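Local structure of dimethyl-sulfide monooxygenase (Hyphomicrobium sulfonivorans, 6AK1) at residues A31-L36 / P81-F86; A91-A94 / G100-V103; D287-A292 / P375-D380; A294-Y299 / R362-L367. The protein oxidises dimethyl sulfide to methanethiol and formaldehyde with NADH and molecular oxygen, as the FMN-dependent large subunit of a two-component monooxygenase. All blocks are in the same frame, centred on the assembly; numbering follows the deposited sequence.

Contact 1: residues A31-L36 / P81-F86; sequences ARYNDL and PVNDPF
The phenol of Tyr33 stands across the side chains of Pro81 and Asn83, crossing each at about a right angle. Its outer end meets the proline: OH of Tyr33 lies 3.1 Å from CG of Pro81, and the ring carbon CZ follows behind. Lower on the ring, CE2 of Tyr33 comes within 3.8 Å of ND2 of Asn83, the amide and ring planes 64° apart and so not stacked. With CG between the backbone N and carbonyl carbon (chi1 80°), the Tyr33 ring folds over its own chain, and CB of Asn34 lies on one face near the rim. Polar communication runs through two waters. One joins OH of Tyr33, at 2.6 Å in the plane of the ring, to OD1 of Asn83; the other donates to the carbonyl O of Tyr33 and accepts from ND2 of Asn83 at 3.1 Å. Both ends of the amide are engaged, which should fix its rotation. Asn83 lies about 7 Å, side chain to side chain, from Asp58, a probable FMN-binding residue. On the barrel surface, loop 31-36 leads from strand 6-12 to helix 36-48; loop 81-86, bonded through the Asn83 backbone to Thr13, connects helices 71-75 and 89-94.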
loop_
_atom_site.group_PDB
_atom_site.type_symbol
_atom_site.label_atom_id
_atom_site.label_comp_id
_atom_site.label_asym_id
_atom_site.label_seq_id
_atom_site.Cartn_x
_atom_site.Cartn_y
_atom_site.Cartn_z
ATOM N N ALA A 31 16.405 1.207 -12.249
ATOM C CA ALA A 31 16.119 1.608 -13.617
ATOM C C ALA A 31 15.443 0.515 -14.442
ATOM O O ALA A 31 15.055 0.791 -15.581
ATOM C CB ALA A 31 17.412 2.061 -14.307
ATOM N N ARG A 32 15.287 -0.703 -13.912
ATOM C CA ARG A 32 14.604 -1.791 -14.611
ATOM C C ARG A 32 13.128 -1.911 -14.235
ATOM O O ARG A 32 12.515 -2.953 -14.491
ATOM C CB ARG A 32 15.295 -3.126 -14.344
ATOM C CG ARG A 32 16.781 -3.171 -14.719
ATOM C CD ARG A 32 17.332 -4.585 -14.567
ATOM N NE ARG A 32 16.807 -5.489 -15.602
ATOM C CZ ARG A 32 16.843 -6.817 -15.510
ATOM N NH1 ARG A 32 17.344 -7.399 -14.411
ATOM N NH2 ARG A 32 16.366 -7.566 -16.499
ATOM N N TYR A 33 12.553 -0.874 -13.616
ATOM C CA TYR A 33 11.127 -0.872 -13.300
ATOM C C TYR A 33 10.278 -1.282 -14.509
ATOM O O TYR A 33 9.159 -1.794 -14.348
ATOM C CB TYR A 33 10.716 0.528 -12.820
ATOM C CG TYR A 33 10.520 1.439 -14.006
ATOM C CD1 TYR A 33 11.607 2.038 -14.645
ATOM C CD2 TYR A 33 9.257 1.634 -14.541
ATOM C CE1 TYR A 33 11.423 2.828 -15.783
ATOM C CE2 TYR A 33 9.070 2.416 -15.651
ATOM C CZ TYR A 33 10.144 3.016 -16.270
ATOM O OH TYR A 33 9.895 3.778 -17.389
ATOM N N ASN A 34 10.779 -1.053 -15.726
ATOM C CA ASN A 34 10.034 -1.342 -16.943
ATOM C C ASN A 34 10.398 -2.696 -17.555
ATOM O O ASN A 34 9.960 -2.995 -18.673
ATOM C CB ASN A 34 10.240 -0.217 -17.966
ATOM C CG ASN A 34 11.666 -0.163 -18.503
ATOM O OD1 ASN A 34 12.635 -0.367 -17.770
ATOM N ND2 ASN A 34 11.794 0.109 -19.795
ATOM N N ASP A 35 11.173 -3.516 -16.843
ATOM C CA ASP A 35 11.548 -4.862 -17.271
ATOM C C ASP A 35 10.739 -5.897 -16.496
ATOM O O ASP A 35 10.702 -5.867 -15.263
ATOM C CB ASP A 35 13.046 -5.119 -17.045
ATOM C CG ASP A 35 13.927 -4.327 -17.994
ATOM O OD1 ASP A 35 13.430 -3.907 -19.063
ATOM O OD2 ASP A 35 15.127 -4.144 -17.687
ATOM N N LEU A 36 10.120 -6.831 -17.217
ATOM C CA LEU A 36 9.354 -7.880 -16.547
ATOM C C LEU A 36 10.230 -8.699 -15.610
ATOM O O LEU A 36 9.772 -9.085 -14.529
ATOM C CB LEU A 36 8.675 -8.785 -17.587
ATOM C CG LEU A 36 7.549 -9.700 -17.107
ATOM C CD1 LEU A 36 6.649 -8.966 -16.138
ATOM C CD2 LEU A 36 6.710 -10.190 -18.288
ATOM N N PRO A 81 9.497 8.335 -14.920
ATOM C CA PRO A 81 8.264 7.673 -15.376
ATOM C C PRO A 81 7.671 6.717 -14.347
ATOM O O PRO A 81 8.391 6.204 -13.498
ATOM C CB PRO A 81 8.717 6.903 -16.627
ATOM C CG PRO A 81 10.202 6.684 -16.414
ATOM C CD PRO A 81 10.673 7.926 -15.714
ATOM N N VAL A 82 6.361 6.492 -14.410
ATOM C CA VAL A 82 5.707 5.529 -13.531
ATOM C C VAL A 82 4.726 4.710 -14.368
ATOM O O VAL A 82 3.902 5.272 -15.097
ATOM C CB VAL A 82 5.005 6.218 -12.344
ATOM C CG1 VAL A 82 4.094 7.308 -12.835
ATOM C CG2 VAL A 82 4.225 5.198 -11.489
ATOM N N ASN A 83 4.849 3.387 -14.302
ATOM C CA ASN A 83 3.957 2.499 -15.028
ATOM C C ASN A 83 2.814 2.011 -14.135
ATOM O O ASN A 83 2.836 2.147 -12.907
ATOM C CB ASN A 83 4.735 1.312 -15.603
ATOM C CG ASN A 83 5.481 1.676 -16.874
ATOM O OD1 ASN A 83 5.425 2.820 -17.328
ATOM N ND2 ASN A 83 6.187 0.704 -17.452
ATOM N N ASP A 84 1.801 1.463 -14.782
ATOM C CA ASP A 84 0.626 0.911 -14.119
ATOM C C ASP A 84 1.024 -0.272 -13.240
ATOM O O ASP A 84 1.615 -1.236 -13.745
ATOM C CB ASP A 84 -0.374 0.515 -15.209
ATOM C CG ASP A 84 -1.508 -0.371 -14.719
ATOM O OD1 ASP A 84 -1.899 -0.332 -13.528
ATOM O OD2 ASP A 84 -2.036 -1.117 -15.577
ATOM N N PRO A 85 0.743 -0.235 -11.933
ATOM C CA PRO A 85 1.200 -1.313 -11.041
ATOM C C PRO A 85 0.444 -2.619 -11.194
ATOM O O PRO A 85 0.870 -3.616 -10.588
ATOM C CB PRO A 85 0.970 -0.726 -9.639
ATOM C CG PRO A 85 -0.229 0.146 -9.828
ATOM C CD PRO A 85 -0.011 0.797 -11.201
ATOM N N PHE A 86 -0.679 -2.643 -11.929
ATOM C CA PHE A 86 -1.339 -3.907 -12.244
ATOM C C PHE A 86 -0.552 -4.717 -13.260
ATOM O O PHE A 86 -0.800 -5.918 -13.409
ATOM C CB PHE A 86 -2.747 -3.661 -12.803
ATOM C CG PHE A 86 -3.760 -3.217 -11.778
ATOM C CD1 PHE A 86 -3.702 -1.946 -11.224
ATOM C CD2 PHE A 86 -4.807 -4.057 -11.409
ATOM C CE1 PHE A 86 -4.659 -1.524 -10.291
ATOM C CE2 PHE A 86 -5.769 -3.640 -10.483
ATOM C CZ PHE A 86 -5.690 -2.371 -9.920
HETATM O O HOH W 1 7.682 4.190 -18.765
HETATM O O HOH W 2 6.530 -1.820 -15.635
#

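Contact 2: residues A91-A94 / G100-V103; sequences AMAA and GFGV
Phe101 pushes the outer end of its ring against the helix backbone at Met92 and Ala93, with CZ of Phe101 3.8 Å from N of Ala93. The two helix residues divide the ring between them. On one flank CB of Met92 lies 3.7 Å from CE1 of Phe101; on the other, CB of Ala93 lies 3.9 Å from CE2 of Phe101. From CB the methionine chain arches off the ring and, bending at its last torsion (chi3 -66°), returns its methyl CE to 3.9 Å from CD1 of Phe101. Its sulfur makes a Met-aromatic contact of oblique geometry, SD of Met92 being 5.3 Å from the centroid of the Phe101 ring and 60° off the ring normal. The side-chain contacts are apolar, and Met92 and Phe101 are buried. Met92 also reaches Trp39 and Ala43 of helix 36-48 and Leu54 and Ile56 of strand 53-57, while the backbone of Phe101 bonds to Arg129 and Ala131. Helix 89-94 lies in the connection between the adjacent parallel strands 53-57 and 100-106, and its packing on the second is that of a beta-alpha-beta crossover in a TIM barrel, here of the luciferase-like monooxygenase family.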
loop_
_atom_site.group_PDB
_atom_site.type_symbol
_atom_site.label_atom_id
_atom_site.label_comp_id
_atom_site.label_asym_id
_atom_site.label_seq_id
_atom_site.Cartn_x
_atom_site.Cartn_y
_atom_site.Cartn_z
ATOM N N ALA A 91 2.448 -12.133 -13.953
ATOM C CA ALA A 91 3.760 -12.752 -14.115
ATOM C C ALA A 91 4.377 -13.095 -12.760
ATOM O O ALA A 91 4.960 -14.174 -12.597
ATOM C CB ALA A 91 4.691 -11.832 -14.912
ATOM N N MET A 92 4.238 -12.197 -11.768
ATOM C CA MET A 92 4.852 -12.433 -10.460
ATOM C C MET A 92 4.124 -13.536 -9.704
ATOM O O MET A 92 4.746 -14.324 -8.982
ATOM C CB MET A 92 4.861 -11.137 -9.634
ATOM C CG MET A 92 5.893 -10.116 -10.083
ATOM S SD MET A 92 6.074 -8.750 -8.873
ATOM C CE MET A 92 4.442 -7.980 -8.989
ATOM N N ALA A 93 2.801 -13.603 -9.863
ATOM C CA ALA A 93 2.019 -14.659 -9.247
ATOM C C ALA A 93 2.322 -16.021 -9.865
ATOM O O ALA A 93 2.248 -17.045 -9.172
ATOM C CB ALA A 93 0.533 -14.328 -9.375
ATOM N N ALA A 94 2.672 -16.049 -11.158
ATOM C CA ALA A 94 2.975 -17.309 -11.834
ATOM C C ALA A 94 4.218 -17.994 -11.274
ATOM O O ALA A 94 4.309 -19.224 -11.341
ATOM C CB ALA A 94 3.162 -17.082 -13.340
ATOM N N GLY A 100 1.987 -12.113 -1.030
ATOM C CA GLY A 100 0.866 -11.304 -1.465
ATOM C C GLY A 100 1.305 -10.121 -2.327
ATOM O O GLY A 100 2.478 -9.762 -2.375
ATOM N N PHE A 101 0.336 -9.513 -3.018
ATOM C CA PHE A 101 0.595 -8.354 -3.869
ATOM C C PHE A 101 -0.375 -7.250 -3.479
ATOM O O PHE A 101 -1.585 -7.389 -3.676
ATOM C CB PHE A 101 0.470 -8.708 -5.355
ATOM C CG PHE A 101 1.328 -9.863 -5.754
ATOM C CD1 PHE A 101 2.705 -9.698 -5.895
ATOM C CD2 PHE A 101 0.779 -11.127 -5.937
ATOM C CE1 PHE A 101 3.527 -10.762 -6.236
ATOM C CE2 PHE A 101 1.592 -12.196 -6.279
ATOM C CZ PHE A 101 2.983 -12.002 -6.441
ATOM N N GLY A 102 0.158 -6.178 -2.901
ATOM C CA GLY A 102 -0.631 -5.001 -2.616
ATOM C C GLY A 102 -0.584 -4.065 -3.802
ATOM O O GLY A 102 0.491 -3.604 -4.197
ATOM N N VAL A 103 -1.736 -3.794 -4.400
ATOM C CA VAL A 103 -1.808 -2.991 -5.609
ATOM C C VAL A 103 -2.518 -1.696 -5.266
ATOM O O VAL A 103 -3.621 -1.714 -4.714
ATOM C CB VAL A 103 -2.522 -3.751 -6.742
ATOM C CG1 VAL A 103 -2.469 -2.938 -8.021
ATOM C CG2 VAL A 103 -1.856 -5.106 -6.940
#

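Contact 3: residues D287-A292 / P375-D380; sequences DSDEAA and PQKVAD
Asp289 and Lys377 meet where two outer helices of the TIM barrel, 289-300 and 375-388, start side by side. The closer-packed part is small. OD1 of Asp289 lies 3.8 Å from CB of Lys377 and equally near its CD, so the carboxylate rests against aliphatic lysine carbons and not the ammonium. Lys377 sends CG anti to the backbone N (chi1 169°), and its extended chain passes obliquely across the carboxylate before bending at the last torsion. That leaves NZ of Lys377 5.9 Å from OD1 of Asp289, too far for a salt bridge, though the opposite charges may still attract; the ammonium bonds instead to the carbonyl O of Val372. OD1 of Asp289 in turn accepts from N of Gly374, just before the second helix. Beside this pair, CD of the Pro375 ring touches the carbonyl O of Asp287 at 3.7 Å.

The looser side is wet. A water donates to OD1 of Asp289 at 2.7 Å and accepts from N of Lys377 at 3.2 Å, bridging the carboxylate to the first turn of the second helix. Asp287 and Lys377 are exposed; the side chain of Asp287 starts out away from 375-380, but its carboxylate curls back without touching, and it rests on Tyr411 of helix 403-418. Asp380 forms a salt bridge, and Gln376 a hydrogen bond, with Arg419. The contact lies away from the FMN site. At the start of helix 289-300 Ser288 is the N-cap: its OG accepts from N of Ala291 at 3.0 Å, with an N-H...O angle of 163°.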
loop_
_atom_site.group_PDB
_atom_site.type_symbol
_atom_site.label_atom_id
_atom_site.label_comp_id
_atom_site.label_asym_id
_atom_site.label_seq_id
_atom_site.Cartn_x
_atom_site.Cartn_y
_atom_site.Cartn_z
ATOM N N ASP A 287 27.285 -6.954 7.762
ATOM C CA ASP A 287 27.782 -7.890 8.768
ATOM C C ASP A 287 28.093 -7.221 10.105
ATOM O O ASP A 287 28.080 -7.901 11.132
ATOM C CB ASP A 287 29.029 -8.611 8.270
ATOM C CG ASP A 287 29.202 -9.976 8.925
ATOM O OD1 ASP A 287 28.177 -10.590 9.287
ATOM O OD2 ASP A 287 30.350 -10.431 9.085
ATOM N N SER A 288 28.361 -5.917 10.118
ATOM C CA SER A 288 28.692 -5.186 11.333
ATOM C C SER A 288 28.090 -3.792 11.253
ATOM O O SER A 288 27.666 -3.338 10.184
ATOM C CB SER A 288 30.215 -5.094 11.532
ATOM O OG SER A 288 30.789 -4.256 10.547
ATOM N N ASP A 289 28.050 -3.101 12.401
ATOM C CA ASP A 289 27.626 -1.704 12.378
ATOM C C ASP A 289 28.544 -0.890 11.483
ATOM O O ASP A 289 28.094 0.034 10.796
ATOM C CB ASP A 289 27.608 -1.104 13.786
ATOM C CG ASP A 289 26.582 -1.757 14.706
ATOM O OD1 ASP A 289 25.635 -2.404 14.216
ATOM O OD2 ASP A 289 26.739 -1.638 15.939
ATOM N N GLU A 290 29.842 -1.225 11.476
ATOM C CA GLU A 290 30.804 -0.479 10.673
ATOM C C GLU A 290 30.546 -0.682 9.187
ATOM O O GLU A 290 30.627 0.267 8.399
ATOM C CB GLU A 290 32.236 -0.908 11.013
ATOM C CG GLU A 290 32.717 -0.672 12.453
ATOM C CD GLU A 290 31.909 -1.413 13.527
ATOM O OE1 GLU A 290 31.663 -0.804 14.595
ATOM O OE2 GLU A 290 31.508 -2.586 13.313
ATOM N N ALA A 291 30.256 -1.923 8.786
ATOM C CA ALA A 291 29.942 -2.192 7.389
ATOM C C ALA A 291 28.628 -1.538 6.992
ATOM O O ALA A 291 28.534 -0.947 5.912
ATOM C CB ALA A 291 29.906 -3.699 7.131
ATOM N N ALA A 292 27.609 -1.613 7.859
ATOM C CA ALA A 292 26.334 -0.965 7.548
ATOM C C ALA A 292 26.515 0.531 7.367
ATOM O O ALA A 292 25.931 1.131 6.460
ATOM C CB ALA A 292 25.313 -1.245 8.643
ATOM N N PRO A 375 23.322 -6.780 12.354
ATOM C CA PRO A 375 22.110 -7.568 12.669
ATOM C C PRO A 375 21.552 -7.351 14.069
ATOM O O PRO A 375 20.329 -7.248 14.224
ATOM C CB PRO A 375 22.577 -9.017 12.461
ATOM C CG PRO A 375 23.731 -8.901 11.499
ATOM C CD PRO A 375 24.427 -7.628 11.868
ATOM N N GLN A 376 22.403 -7.279 15.095
ATOM C CA GLN A 376 21.922 -7.104 16.467
ATOM C C GLN A 376 21.235 -5.758 16.649
ATOM O O GLN A 376 20.101 -5.684 17.144
ATOM C CB GLN A 376 23.085 -7.228 17.466
ATOM C CG GLN A 376 23.756 -8.579 17.527
ATOM C CD GLN A 376 22.756 -9.703 17.600
ATOM O OE1 GLN A 376 21.872 -9.709 18.461
ATOM N NE2 GLN A 376 22.871 -10.657 16.677
ATOM N N LYS A 377 21.921 -4.673 16.275
ATOM C CA LYS A 377 21.351 -3.343 16.453
ATOM C C LYS A 377 20.092 -3.171 15.609
ATOM O O LYS A 377 19.118 -2.547 16.051
ATOM C CB LYS A 377 22.395 -2.287 16.104
ATOM C CG LYS A 377 21.869 -0.858 16.001
ATOM C CD LYS A 377 23.003 0.062 15.539
ATOM C CE LYS A 377 22.678 1.545 15.693
ATOM N NZ LYS A 377 21.686 2.016 14.687
ATOM N N VAL A 378 20.086 -3.721 14.391
ATOM C CA VAL A 378 18.897 -3.625 13.550
ATOM C C VAL A 378 17.747 -4.417 14.160
ATOM O O VAL A 378 16.648 -3.886 14.339
ATOM C CB VAL A 378 19.202 -4.085 12.113
ATOM C CG1 VAL A 378 17.905 -4.214 11.338
ATOM C CG2 VAL A 378 20.118 -3.079 11.440
ATOM N N ALA A 379 17.988 -5.690 14.510
ATOM C CA ALA A 379 16.930 -6.515 15.087
ATOM C C ALA A 379 16.418 -5.925 16.393
ATOM O O ALA A 379 15.215 -5.986 16.675
ATOM C CB ALA A 379 17.418 -7.944 15.308
ATOM N N ASP A 380 17.315 -5.339 17.198
ATOM C CA ASP A 380 16.886 -4.713 18.444
ATOM C C ASP A 380 15.870 -3.609 18.170
ATOM O O ASP A 380 14.823 -3.545 18.821
ATOM C CB ASP A 380 18.080 -4.138 19.218
ATOM C CG ASP A 380 18.939 -5.202 19.894
ATOM O OD1 ASP A 380 18.542 -6.388 19.947
ATOM O OD2 ASP A 380 20.032 -4.834 20.391
HETATM O O HOH W 3 25.046 -4.748 15.485
#

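Contact 4: residues A294-Y299 / R362-L367; sequences AKYQEY and RCIGGL
Ile364 reaches from the loop after helix 355-362 to helix 289-300 on the outside of the TIM barrel, and its CD1 makes the direct contacts. The apolar part is a methyl set between two tyrosines one helical turn apart. CD1 of Ile364 lies 3.6 Å from CB of Tyr299, at the edge of that ring and near its plane. The same methyl is 4.0 Å from CE1 of Tyr296, meeting that ring obliquely, and the two side chains run antiparallel to one another as they overlap. CG of Tyr296 is anti to the backbone N (chi1 178°), which carries the phenol out alongside Ile364, while the Tyr299 ring heads elsewhere, meeting His25 edge-to-face. All three residues are buried; Val370 and Val372 border Tyr296, and Thr282 touches Ile364.

Among the polar contacts within the loop, Arg362 bonds weakly from NH2 to O of Gly366, whose oxygen also takes a bond from OH of Tyr312. The guanidinium of Arg362 has O of Ile364 over one face, near the rim. Across the contact the polar link is a water: it accepts from OH of Tyr296 at 2.6 Å, in the ring plane, and donates to O of Ile364 at 2.8 Å.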
loop_
_atom_site.group_PDB
_atom_site.type_symbol
_atom_site.label_atom_id
_atom_site.label_comp_id
_atom_site.label_asym_id
_atom_site.label_seq_id
_atom_site.Cartn_x
_atom_site.Cartn_y
_atom_site.Cartn_z
ATOM N N ALA A 294 29.351 2.176 6.449
ATOM C CA ALA A 294 30.079 2.477 5.216
ATOM C C ALA A 294 29.198 2.290 3.983
ATOM O O ALA A 294 29.347 3.030 3.002
ATOM C CB ALA A 294 31.338 1.614 5.108
ATOM N N LYS A 295 28.295 1.303 4.000
ATOM C CA LYS A 295 27.340 1.147 2.901
ATOM C C LYS A 295 26.412 2.356 2.816
ATOM O O LYS A 295 26.158 2.888 1.728
ATOM C CB LYS A 295 26.539 -0.144 3.094
ATOM C CG LYS A 295 25.450 -0.368 2.063
ATOM C CD LYS A 295 24.738 -1.715 2.282
ATOM C CE LYS A 295 25.713 -2.894 2.138
ATOM N NZ LYS A 295 25.093 -4.169 2.604
ATOM N N TYR A 296 25.929 2.820 3.968
ATOM C CA TYR A 296 25.099 4.021 4.021
ATOM C C TYR A 296 25.800 5.226 3.390
ATOM O O TYR A 296 25.217 5.940 2.566
ATOM C CB TYR A 296 24.734 4.306 5.481
ATOM C CG TYR A 296 23.908 5.547 5.701
ATOM C CD1 TYR A 296 22.578 5.603 5.280
ATOM C CD2 TYR A 296 24.443 6.659 6.345
ATOM C CE1 TYR A 296 21.803 6.742 5.488
ATOM C CE2 TYR A 296 23.675 7.807 6.556
ATOM C CZ TYR A 296 22.357 7.834 6.129
ATOM O OH TYR A 296 21.590 8.954 6.330
ATOM N N GLN A 297 27.059 5.468 3.766
ATOM C CA GLN A 297 27.777 6.613 3.221
ATOM C C GLN A 297 28.048 6.427 1.736
ATOM O O GLN A 297 28.028 7.396 0.969
ATOM C CB GLN A 297 29.083 6.830 3.993
ATOM C CG GLN A 297 28.872 7.092 5.503
ATOM C CD GLN A 297 28.215 8.435 5.782
ATOM O OE1 GLN A 297 28.174 9.312 4.913
ATOM N NE2 GLN A 297 27.675 8.591 6.984
ATOM N N GLU A 298 28.297 5.186 1.319
ATOM C CA GLU A 298 28.502 4.894 -0.096
ATOM C C GLU A 298 27.252 5.227 -0.906
ATOM O O GLU A 298 27.328 5.873 -1.952
ATOM C CB GLU A 298 28.898 3.419 -0.257
ATOM C CG GLU A 298 29.504 3.063 -1.603
ATOM C CD GLU A 298 29.807 1.570 -1.725
ATOM O OE1 GLU A 298 30.960 1.168 -1.427
ATOM O OE2 GLU A 298 28.885 0.801 -2.112
ATOM N N TYR A 299 26.084 4.822 -0.413
ATOM C CA TYR A 299 24.837 5.222 -1.053
ATOM C C TYR A 299 24.700 6.737 -1.089
ATOM O O TYR A 299 24.393 7.320 -2.140
ATOM C CB TYR A 299 23.652 4.580 -0.332
ATOM C CG TYR A 299 23.636 3.066 -0.453
ATOM C CD1 TYR A 299 24.460 2.412 -1.362
ATOM C CD2 TYR A 299 22.796 2.293 0.333
ATOM C CE1 TYR A 299 24.453 1.028 -1.471
ATOM C CE2 TYR A 299 22.780 0.915 0.225
ATOM C CZ TYR A 299 23.605 0.286 -0.672
ATOM O OH TYR A 299 23.591 -1.096 -0.760
ATOM N N ARG A 362 18.759 13.150 3.903
ATOM C CA ARG A 362 17.402 12.675 3.646
ATOM C C ARG A 362 17.221 12.123 2.232
ATOM O O ARG A 362 16.166 11.549 1.943
ATOM C CB ARG A 362 16.390 13.797 3.921
ATOM C CG ARG A 362 16.419 14.354 5.368
ATOM C CD ARG A 362 16.469 13.245 6.433
ATOM N NE ARG A 362 15.407 12.269 6.229
ATOM C CZ ARG A 362 15.435 11.019 6.678
ATOM N NH1 ARG A 362 16.477 10.597 7.374
ATOM N NH2 ARG A 362 14.423 10.192 6.415
ATOM N N CYS A 363 18.225 12.243 1.359
ATOM C CA CYS A 363 18.154 11.574 0.063
ATOM C C CYS A 363 17.974 10.066 0.186
ATOM O O CYS A 363 17.667 9.421 -0.819
ATOM C CB CYS A 363 19.400 11.871 -0.767
ATOM S SG CYS A 363 19.394 13.523 -1.482
ATOM N N ILE A 364 18.179 9.495 1.372
ATOM C CA ILE A 364 17.771 8.129 1.696
ATOM C C ILE A 364 16.697 8.197 2.770
ATOM O O ILE A 364 16.915 8.791 3.835
ATOM C CB ILE A 364 18.947 7.277 2.199
ATOM C CG1 ILE A 364 19.966 7.045 1.084
ATOM C CG2 ILE A 364 18.425 5.956 2.764
ATOM C CD1 ILE A 364 21.186 6.304 1.557
ATOM N N GLY A 365 15.554 7.580 2.508
ATOM C CA GLY A 365 14.513 7.420 3.506
ATOM C C GLY A 365 13.295 8.288 3.282
ATOM O O GLY A 365 12.230 7.990 3.832
ATOM N N GLY A 366 13.420 9.345 2.491
ATOM C CA GLY A 366 12.305 10.231 2.219
ATOM C C GLY A 366 11.883 11.006 3.448
ATOM O O GLY A 366 12.637 11.838 3.967
ATOM N N LEU A 367 10.668 10.722 3.917
ATOM C CA LEU A 367 10.131 11.269 5.155
ATOM C C LEU A 367 9.964 10.197 6.218
ATOM O O LEU A 367 9.310 10.441 7.234
ATOM C CB LEU A 367 8.793 11.966 4.892
ATOM C CG LEU A 367 8.857 13.257 4.081
ATOM C CD1 LEU A 367 7.445 13.762 3.744
ATOM C CD2 LEU A 367 9.634 14.293 4.849
HETATM O O HOH W 4 19.105 9.065 5.575
#

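Overall arrangement
From the N terminus, contact 1 closes first, drawing the loop after strand 6-12 to the one before helix 89-94 and enclosing helix 36-48 and strand 53-57. Contact 2 follows in series as a short closure between helix 89-94 and strand 100-106. The two touch, Phe86 CE1 lying 3.5 Å from Val103 CG1 and Leu36 packing on Ala91. Far along the chain, contact 3 joins the starts of helices 289-300 and 375-388, and contact 4 falls within the span it closes, using the same first helix; their centres are 15 Å apart. Contacts 1 and 3, with centres about 32 Å apart, do not touch, but pairing of strands 6-12 and 393-397 joins the barrel's two ends.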